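Local coordinates for racemase (Pseudovibrio sp. JE062, PDB 3MKC), which belongs to the mandelate racemase / muconate lactonizing enzyme family of the enolase superfamily, pairing an N-terminal capping domain with a TIM-barrel-like C-terminal domain, at residues L56-I61 against Q95-R100; I76-L79 against A85-D88; A175-V180 against Y337-H342. All coordinates share one frame; numbering follows the deposited sequence.

Interaction 1: L56-I61 against Q95-R100; sequences LAYANI and QWQGMR
Q97 is where the short helical piece of Q95-R100 first meets Y58, near the end of helix 52-59, and I61, just past it. Its CG sits between the backbone N and the carbonyl carbon (chi1 58°), and from there the chain runs straight out toward the other helix, sliding past the tyrosine in the opposite direction. The amide end does most of the touching: Q97 NE2 comes 3.6 Å from Y58 CE1, while further back Q97 CG is 3.9 Å from the same Y58 CE1. The ring and amide planes stand 43° apart, so the two groups do not stack. I61 approaches Q97 from the opposite direction, its CD1 4.0 Å from Q97 NE2.

No direct hydrogen bond joins the segments. Instead, a water accepts a bond from Q97 NE2 at 3.2 Å and also lies 2.9 Å from Y58 OH, the latter a weak link, so it bridges the amide and the phenol. The setting is the N-terminal capping domain of the enolase superfamily, in which a strand meander is followed by a group of helices; here the C-terminal end of the first of those helices is packed against a short helical piece further along. T94, just ahead of that piece, also touches the Y58 side chain, and L68 lies against Q97.

Next comes G98, which has no side chain, and its bare CA lets the phenol in close: Y58 OH is 3.8 Å from G98 CA. After G98 the chain leaves Y58 behind, and R100 turns to T268 and F270 of the barrel domain.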
loop_
_atom_site.group_PDB
_atom_site.type_symbol
_atom_site.label_atom_id
_atom_site.label_comp_id
_atom_site.label_asym_id
_atom_site.label_seq_id
_atom_site.Cartn_x
_atom_site.Cartn_y
_atom_site.Cartn_z
ATOM N N LEU A 56 7.870 0.734 17.819
ATOM C CA LEU A 56 7.475 1.221 19.138
ATOM C C LEU A 56 8.630 1.988 19.786
ATOM O O LEU A 56 8.434 3.066 20.352
ATOM C CB LEU A 56 7.060 0.053 20.041
ATOM C CG LEU A 56 6.496 0.425 21.416
ATOM C CD1 LEU A 56 5.150 1.106 21.237
ATOM C CD2 LEU A 56 6.343 -0.824 22.278
ATOM N N ALA A 57 9.840 1.437 19.696
ATOM C CA ALA A 57 11.002 2.094 20.296
ATOM C C ALA A 57 11.239 3.451 19.648
ATOM O O ALA A 57 11.495 4.443 20.329
ATOM C CB ALA A 57 12.236 1.215 20.150
ATOM N N TYR A 58 11.143 3.493 18.323
ATOM C CA TYR A 58 11.356 4.738 17.600
ATOM C C TYR A 58 10.334 5.784 18.027
ATOM O O TYR A 58 10.658 6.964 18.192
ATOM C CB TYR A 58 11.239 4.502 16.091
ATOM C CG TYR A 58 11.420 5.762 15.284
ATOM C CD1 TYR A 58 12.691 6.280 15.041
ATOM C CD2 TYR A 58 10.318 6.469 14.807
ATOM C CE1 TYR A 58 12.859 7.474 14.345
ATOM C CE2 TYR A 58 10.480 7.666 14.112
ATOM C CZ TYR A 58 11.748 8.162 13.889
ATOM O OH TYR A 58 11.904 9.362 13.233
ATOM N N ALA A 59 9.098 5.337 18.205
ATOM C CA ALA A 59 8.007 6.218 18.589
ATOM C C ALA A 59 8.141 6.734 20.015
ATOM O O ALA A 59 7.466 7.686 20.394
ATOM C CB ALA A 59 6.679 5.493 18.417
ATOM N N ASN A 60 9.017 6.116 20.799
ATOM C CA ASN A 60 9.204 6.527 22.185
ATOM C C ASN A 60 10.567 7.133 22.516
ATOM O O ASN A 60 10.940 7.228 23.686
ATOM C CB ASN A 60 8.924 5.337 23.111
ATOM C CG ASN A 60 7.439 5.075 23.279
ATOM O OD1 ASN A 60 6.731 5.866 23.898
ATOM N ND2 ASN A 60 6.958 3.973 22.719
ATOM N N ILE A 61 11.309 7.551 21.497
ATOM C CA ILE A 61 12.619 8.147 21.738
ATOM C C ILE A 61 12.497 9.542 22.335
ATOM O O ILE A 61 11.461 10.202 22.200
ATOM C CB ILE A 61 13.461 8.219 20.435
ATOM C CG1 ILE A 61 12.717 9.009 19.354
ATOM C CG2 ILE A 61 13.780 6.813 19.961
ATOM C CD1 ILE A 61 13.105 10.457 19.271
ATOM N N GLN A 95 14.286 14.962 10.769
ATOM C CA GLN A 95 15.227 14.747 9.675
ATOM C C GLN A 95 16.490 13.968 10.025
ATOM O O GLN A 95 17.016 13.228 9.186
ATOM C CB GLN A 95 15.650 16.080 9.070
ATOM C CG GLN A 95 14.551 16.839 8.375
ATOM C CD GLN A 95 15.056 18.147 7.823
ATOM O OE1 GLN A 95 15.863 18.170 6.895
ATOM N NE2 GLN A 95 14.596 19.250 8.402
ATOM N N TRP A 96 16.991 14.129 11.249
ATOM C CA TRP A 96 18.220 13.438 11.606
ATOM C C TRP A 96 18.138 11.922 11.467
ATOM O O TRP A 96 19.127 11.282 11.119
ATOM C CB TRP A 96 18.677 13.796 13.030
ATOM C CG TRP A 96 20.142 13.509 13.224
ATOM C CD1 TRP A 96 20.696 12.447 13.887
ATOM C CD2 TRP A 96 21.239 14.253 12.674
ATOM N NE1 TRP A 96 22.071 12.484 13.779
ATOM C CE2 TRP A 96 22.428 13.581 13.038
ATOM C CE3 TRP A 96 21.331 15.419 11.904
ATOM C CZ2 TRP A 96 23.696 14.036 12.657
ATOM C CZ3 TRP A 96 22.594 15.874 11.521
ATOM C CH2 TRP A 96 23.758 15.181 11.899
ATOM N N GLN A 97 16.968 11.343 11.725
ATOM C CA GLN A 97 16.834 9.891 11.606
ATOM C C GLN A 97 15.530 9.395 10.992
ATOM O O GLN A 97 15.253 8.203 11.034
ATOM C CB GLN A 97 17.020 9.221 12.977
ATOM C CG GLN A 97 16.059 9.690 14.070
ATOM C CD GLN A 97 16.343 9.034 15.424
ATOM O OE1 GLN A 97 17.440 8.536 15.662
ATOM N NE2 GLN A 97 15.355 9.052 16.317
ATOM N N GLY A 98 14.736 10.291 10.416
ATOM C CA GLY A 98 13.477 9.848 9.843
ATOM C C GLY A 98 13.139 10.300 8.435
ATOM O O GLY A 98 12.004 10.128 7.996
HETATM N N MSE A 99 14.107 10.852 7.709
HETATM C CA MSE A 99 13.831 11.320 6.351
HETATM C C MSE A 99 13.550 10.200 5.374
HETATM O O MSE A 99 12.891 10.410 4.362
HETATM C CB MSE A 99 14.994 12.142 5.810
HETATM C CG MSE A 99 15.013 13.566 6.308
HETATM SE SE MSE A 99 16.258 14.614 5.323
HETATM C CE MSE A 99 17.843 13.715 5.891
ATOM N N ARG A 100 14.086 9.021 5.668
ATOM C CA ARG A 100 13.893 7.851 4.821
ATOM C C ARG A 100 13.865 6.632 5.732
ATOM O O ARG A 100 14.122 6.737 6.932
ATOM C CB ARG A 100 15.055 7.696 3.832
ATOM C CG ARG A 100 15.339 8.918 2.949
ATOM C CD ARG A 100 14.286 9.128 1.876
ATOM N NE ARG A 100 14.724 10.131 0.905
ATOM C CZ ARG A 100 14.652 11.447 1.084
ATOM N NH1 ARG A 100 14.134 11.956 2.198
ATOM N NH2 ARG A 100 15.147 12.259 0.157
HETATM O O HOH W 1 12.788 10.815 15.617
#

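Interaction 2: I76-L79 against A85-D88; sequences IGRL and AIWD
Three successive turns of the same sense, chi1 -60°, chi2 -63° and chi3 -64°, curl the R78 side chain round so that its guanidinium comes to lie beside I86 and A85 of helix 83-93. I86 starts with much the same chi1, its CG1 beside its own backbone N and anti to the carbonyl carbon, but it stays straight at chi2 where the arginine bends, and its longer branch reaches across to the loop.

That branch does most of the touching. I86 CD1 is 3.8 Å from R78 CB, and I86 CG1 lies 4.0 Å from the same R78 CB. Further along the curled arginine, CG1 of I86 sits over one face of the guanidinium, so the branch touches the root of R78 and lies over its flat end at looser range. A85 meets the end of the group obliquely, its CB 3.7 Å from R78 NH2.

This belongs to the helical part of the N-terminal capping domain: the loop I76-L79 is joined to strand 12-22 through backbone hydrogen bonds of G77 and R78 to I12, and leads into helix 83-93 within a few residues. The contact is thus between a helix and the loop that leads into it. I86 itself is buried, lying also against L114 of helix 102-122 and A75 of the same loop.

Polar pairing of the arginine is made just outside the two segments, where R78 NH2 forms a salt bridge with E82, immediately before the helix. L79 joins in through its backbone, its O lying 3.5 Å from I86 CD1, while its side chain leads away to V9 and P11.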
loop_
_atom_site.group_PDB
_atom_site.type_symbol
_atom_site.label_atom_id
_atom_site.label_comp_id
_atom_site.label_asym_id
_atom_site.label_seq_id
_atom_site.Cartn_x
_atom_site.Cartn_y
_atom_site.Cartn_z
ATOM N N ILE A 76 1.051 16.493 18.721
ATOM C CA ILE A 76 0.289 16.745 19.940
ATOM C C ILE A 76 -0.088 18.222 20.047
ATOM O O ILE A 76 0.760 19.105 19.899
ATOM C CB ILE A 76 1.098 16.363 21.199
ATOM C CG1 ILE A 76 1.563 14.912 21.103
ATOM C CG2 ILE A 76 0.247 16.585 22.450
ATOM C CD1 ILE A 76 0.447 13.913 21.016
ATOM N N GLY A 77 -1.363 18.484 20.302
ATOM C CA GLY A 77 -1.823 19.855 20.432
ATOM C C GLY A 77 -2.371 20.468 19.157
ATOM O O GLY A 77 -3.121 21.443 19.210
ATOM N N ARG A 78 -2.014 19.894 18.011
ATOM C CA ARG A 78 -2.460 20.415 16.721
ATOM C C ARG A 78 -3.874 19.970 16.358
ATOM O O ARG A 78 -4.365 18.952 16.849
ATOM C CB ARG A 78 -1.493 19.971 15.609
ATOM C CG ARG A 78 -0.044 20.445 15.779
ATOM C CD ARG A 78 0.053 21.961 15.727
ATOM N NE ARG A 78 -0.346 22.502 14.430
ATOM C CZ ARG A 78 0.433 22.513 13.352
ATOM N NH1 ARG A 78 1.662 22.011 13.415
ATOM N NH2 ARG A 78 -0.013 23.027 12.208
ATOM N N LEU A 79 -4.528 20.751 15.501
ATOM C CA LEU A 79 -5.874 20.422 15.046
ATOM C C LEU A 79 -5.697 19.412 13.912
ATOM O O LEU A 79 -5.012 19.695 12.929
ATOM C CB LEU A 79 -6.581 21.685 14.549
ATOM C CG LEU A 79 -6.703 22.795 15.603
ATOM C CD1 LEU A 79 -7.353 24.038 15.005
ATOM C CD2 LEU A 79 -7.512 22.283 16.780
ATOM N N ALA A 85 0.070 20.339 7.115
ATOM C CA ALA A 85 0.988 21.098 7.956
ATOM C C ALA A 85 1.622 20.233 9.042
ATOM O O ALA A 85 2.799 20.390 9.355
ATOM C CB ALA A 85 0.263 22.283 8.586
ATOM N N ILE A 86 0.847 19.323 9.622
ATOM C CA ILE A 86 1.378 18.450 10.665
ATOM C C ILE A 86 2.426 17.523 10.046
ATOM O O ILE A 86 3.445 17.219 10.661
ATOM C CB ILE A 86 0.262 17.622 11.313
ATOM C CG1 ILE A 86 -0.753 18.569 11.961
ATOM C CG2 ILE A 86 0.850 16.669 12.353
ATOM C CD1 ILE A 86 -2.010 17.892 12.450
ATOM N N TRP A 87 2.167 17.086 8.820
ATOM C CA TRP A 87 3.093 16.216 8.098
ATOM C C TRP A 87 4.445 16.925 8.023
ATOM O O TRP A 87 5.477 16.356 8.387
ATOM C CB TRP A 87 2.588 15.973 6.672
ATOM C CG TRP A 87 3.200 14.786 5.971
ATOM C CD1 TRP A 87 2.628 13.556 5.793
ATOM C CD2 TRP A 87 4.488 14.723 5.335
ATOM N NE1 TRP A 87 3.476 12.733 5.085
ATOM C CE2 TRP A 87 4.623 13.424 4.791
ATOM C CE3 TRP A 87 5.539 15.638 5.172
ATOM C CZ2 TRP A 87 5.768 13.017 4.094
ATOM C CZ3 TRP A 87 6.682 15.232 4.476
ATOM C CH2 TRP A 87 6.783 13.931 3.947
ATOM N N ASP A 88 4.430 18.168 7.544
ATOM C CA ASP A 88 5.654 18.948 7.408
ATOM C C ASP A 88 6.345 19.156 8.746
ATOM O O ASP A 88 7.574 19.102 8.832
ATOM C CB ASP A 88 5.373 20.324 6.781
ATOM C CG ASP A 88 5.055 20.248 5.296
ATOM O OD1 ASP A 88 5.353 19.212 4.661
ATOM O OD2 ASP A 88 4.516 21.238 4.761
#

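Interaction 3: A175-V180 against Y337-H342; sequences AVKVCV and YFEYVH
Inside the TIM-barrel-like C-terminal domain, strands 175-179 and 339-340 flank strand 137-143, which pairs in parallel with both, and this contact spans that central strand through side chains. At one end, the methyl of A175 sits squarely over one face of the Y337 ring, a CH-pi contact with A175 CB 3.9 Å from the ring centroid and 8° off its normal. The tyrosine's OH is tied by a hydrogen bond to D207, on the next strand along, and the same ring touches M209.

Two residues further on, K177 and E339 reach toward each other and cross obliquely. The lysine leaves with CG anti to its backbone N (chi1 -177°) and bends only at chi3. It forms a salt bridge of 3.3 Å from K177 NZ to E339 OE2, weak as a hydrogen bond. The stronger partners lie outside the two segments: E238 for the ammonium, with Y141 also bonded, and T143 for OE2, with the N315 backbone N at OE1. A water closes the triangle, accepting from K177 NZ at 2.9 Å and donating to E339 OE2 at 2.8 Å.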
loop_
_atom_site.group_PDB
_atom_site.type_symbol
_atom_site.label_atom_id
_atom_site.label_comp_id
_atom_site.label_asym_id
_atom_site.label_seq_id
_atom_site.Cartn_x
_atom_site.Cartn_y
_atom_site.Cartn_z
ATOM N N ALA A 175 -8.870 -7.980 -12.119
ATOM C CA ALA A 175 -7.436 -8.197 -12.285
ATOM C C ALA A 175 -6.824 -8.889 -11.076
ATOM O O ALA A 175 -7.259 -8.683 -9.946
ATOM C CB ALA A 175 -6.731 -6.861 -12.534
ATOM N N VAL A 176 -5.807 -9.705 -11.326
ATOM C CA VAL A 176 -5.127 -10.429 -10.269
ATOM C C VAL A 176 -3.619 -10.400 -10.482
ATOM O O VAL A 176 -3.141 -10.256 -11.606
ATOM C CB VAL A 176 -5.581 -11.905 -10.224
ATOM C CG1 VAL A 176 -7.082 -11.981 -9.922
ATOM C CG2 VAL A 176 -5.275 -12.582 -11.551
ATOM N N LYS A 177 -2.872 -10.531 -9.395
ATOM C CA LYS A 177 -1.423 -10.550 -9.485
ATOM C C LYS A 177 -0.926 -11.875 -8.943
ATOM O O LYS A 177 -1.353 -12.311 -7.877
ATOM C CB LYS A 177 -0.805 -9.412 -8.669
ATOM C CG LYS A 177 0.714 -9.346 -8.793
ATOM C CD LYS A 177 1.282 -8.053 -8.220
ATOM C CE LYS A 177 1.233 -8.029 -6.698
ATOM N NZ LYS A 177 1.774 -6.752 -6.147
ATOM N N VAL A 178 -0.043 -12.521 -9.692
ATOM C CA VAL A 178 0.536 -13.790 -9.277
ATOM C C VAL A 178 2.002 -13.518 -8.988
ATOM O O VAL A 178 2.520 -12.471 -9.366
ATOM C CB VAL A 178 0.426 -14.842 -10.390
ATOM C CG1 VAL A 178 -1.041 -15.092 -10.718
ATOM C CG2 VAL A 178 1.178 -14.367 -11.626
ATOM N N CYS A 179 2.670 -14.448 -8.313
ATOM C CA CYS A 179 4.080 -14.269 -7.989
ATOM C C CYS A 179 4.893 -15.481 -8.394
ATOM O O CYS A 179 4.356 -16.580 -8.547
ATOM C CB CYS A 179 4.268 -14.075 -6.484
ATOM S SG CYS A 179 3.133 -12.934 -5.696
ATOM N N VAL A 180 6.192 -15.269 -8.570
ATOM C CA VAL A 180 7.107 -16.352 -8.890
ATOM C C VAL A 180 7.753 -16.647 -7.543
ATOM O O VAL A 180 8.472 -15.808 -6.998
ATOM C CB VAL A 180 8.205 -15.912 -9.889
ATOM C CG1 VAL A 180 9.178 -17.058 -10.135
ATOM C CG2 VAL A 180 7.578 -15.486 -11.206
ATOM N N TYR A 337 -6.660 0.219 -11.603
ATOM C CA TYR A 337 -6.724 -0.657 -10.441
ATOM C C TYR A 337 -5.799 -0.162 -9.333
ATOM O O TYR A 337 -5.052 0.802 -9.515
ATOM C CB TYR A 337 -6.288 -2.074 -10.822
ATOM C CG TYR A 337 -6.923 -2.615 -12.086
ATOM C CD1 TYR A 337 -8.284 -2.905 -12.136
ATOM C CD2 TYR A 337 -6.152 -2.854 -13.227
ATOM C CE1 TYR A 337 -8.865 -3.424 -13.285
ATOM C CE2 TYR A 337 -6.724 -3.374 -14.387
ATOM C CZ TYR A 337 -8.082 -3.658 -14.407
ATOM O OH TYR A 337 -8.660 -4.177 -15.540
ATOM N N PHE A 338 -5.876 -0.839 -8.187
ATOM C CA PHE A 338 -5.041 -0.557 -7.024
ATOM C C PHE A 338 -4.940 -1.879 -6.260
ATOM O O PHE A 338 -5.857 -2.704 -6.334
ATOM C CB PHE A 338 -5.652 0.555 -6.161
ATOM C CG PHE A 338 -6.947 0.185 -5.494
ATOM C CD1 PHE A 338 -6.999 -0.010 -4.119
ATOM C CD2 PHE A 338 -8.112 0.048 -6.235
ATOM C CE1 PHE A 338 -8.195 -0.338 -3.487
ATOM C CE2 PHE A 338 -9.320 -0.281 -5.612
ATOM C CZ PHE A 338 -9.358 -0.473 -4.237
ATOM N N GLU A 339 -3.835 -2.103 -5.553
ATOM C CA GLU A 339 -3.677 -3.371 -4.848
ATOM C C GLU A 339 -4.571 -3.503 -3.634
ATOM O O GLU A 339 -4.669 -2.592 -2.811
ATOM C CB GLU A 339 -2.225 -3.615 -4.427
ATOM C CG GLU A 339 -2.043 -4.925 -3.658
ATOM C CD GLU A 339 -0.590 -5.313 -3.449
ATOM O OE1 GLU A 339 0.233 -4.419 -3.165
ATOM O OE2 GLU A 339 -0.273 -6.517 -3.553
ATOM N N TYR A 340 -5.211 -4.661 -3.534
ATOM C CA TYR A 340 -6.101 -4.945 -2.428
ATOM C C TYR A 340 -5.998 -6.424 -2.076
ATOM O O TYR A 340 -5.888 -7.276 -2.955
ATOM C CB TYR A 340 -7.536 -4.619 -2.824
ATOM C CG TYR A 340 -8.486 -4.503 -1.657
ATOM C CD1 TYR A 340 -8.642 -3.298 -0.977
ATOM C CD2 TYR A 340 -9.241 -5.599 -1.240
ATOM C CE1 TYR A 340 -9.531 -3.182 0.089
ATOM C CE2 TYR A 340 -10.132 -5.498 -0.175
ATOM C CZ TYR A 340 -10.272 -4.288 0.482
ATOM O OH TYR A 340 -11.146 -4.183 1.530
ATOM N N VAL A 341 -6.006 -6.721 -0.785
ATOM C CA VAL A 341 -5.955 -8.097 -0.327
ATOM C C VAL A 341 -7.342 -8.345 0.249
ATOM O O VAL A 341 -7.782 -7.651 1.165
ATOM C CB VAL A 341 -4.862 -8.300 0.752
ATOM C CG1 VAL A 341 -5.114 -7.387 1.938
ATOM C CG2 VAL A 341 -4.828 -9.761 1.191
ATOM N N HIS A 342 -8.048 -9.309 -0.325
ATOM C CA HIS A 342 -9.399 -9.617 0.112
ATOM C C HIS A 342 -9.413 -10.845 1.018
ATOM O O HIS A 342 -8.647 -11.784 0.811
ATOM C CB HIS A 342 -10.288 -9.843 -1.113
ATOM C CG HIS A 342 -11.746 -9.902 -0.798
ATOM N ND1 HIS A 342 -12.340 -11.004 -0.217
ATOM C CD2 HIS A 342 -12.727 -8.979 -0.941
ATOM C CE1 HIS A 342 -13.621 -10.754 -0.017
ATOM N NE2 HIS A 342 -13.882 -9.532 -0.448
HETATM O O HOH W 2 2.422 -7.218 -3.401
#

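From the N terminus, the chain first passes the strand meander and helix 52-59, whose end opens interaction 1; that contact closes after 33 intervening residues at Q95-R100. Interaction 2 falls wholly within this span: the loop 76-79 and helix 83-93 meet across just five residues. Interaction 1 joins two helical pieces of the capping domain, interaction 2 a loop to the helix after it, with centres about 17 Å apart and no touch between them. Interaction 3 follows in series, its segments separated by 156 residues, and joins an early strand of the barrel to a late one. Its centre lies about 31 and 34 Å from those of interactions 1 and 2, on the opposite side of the chain's centre.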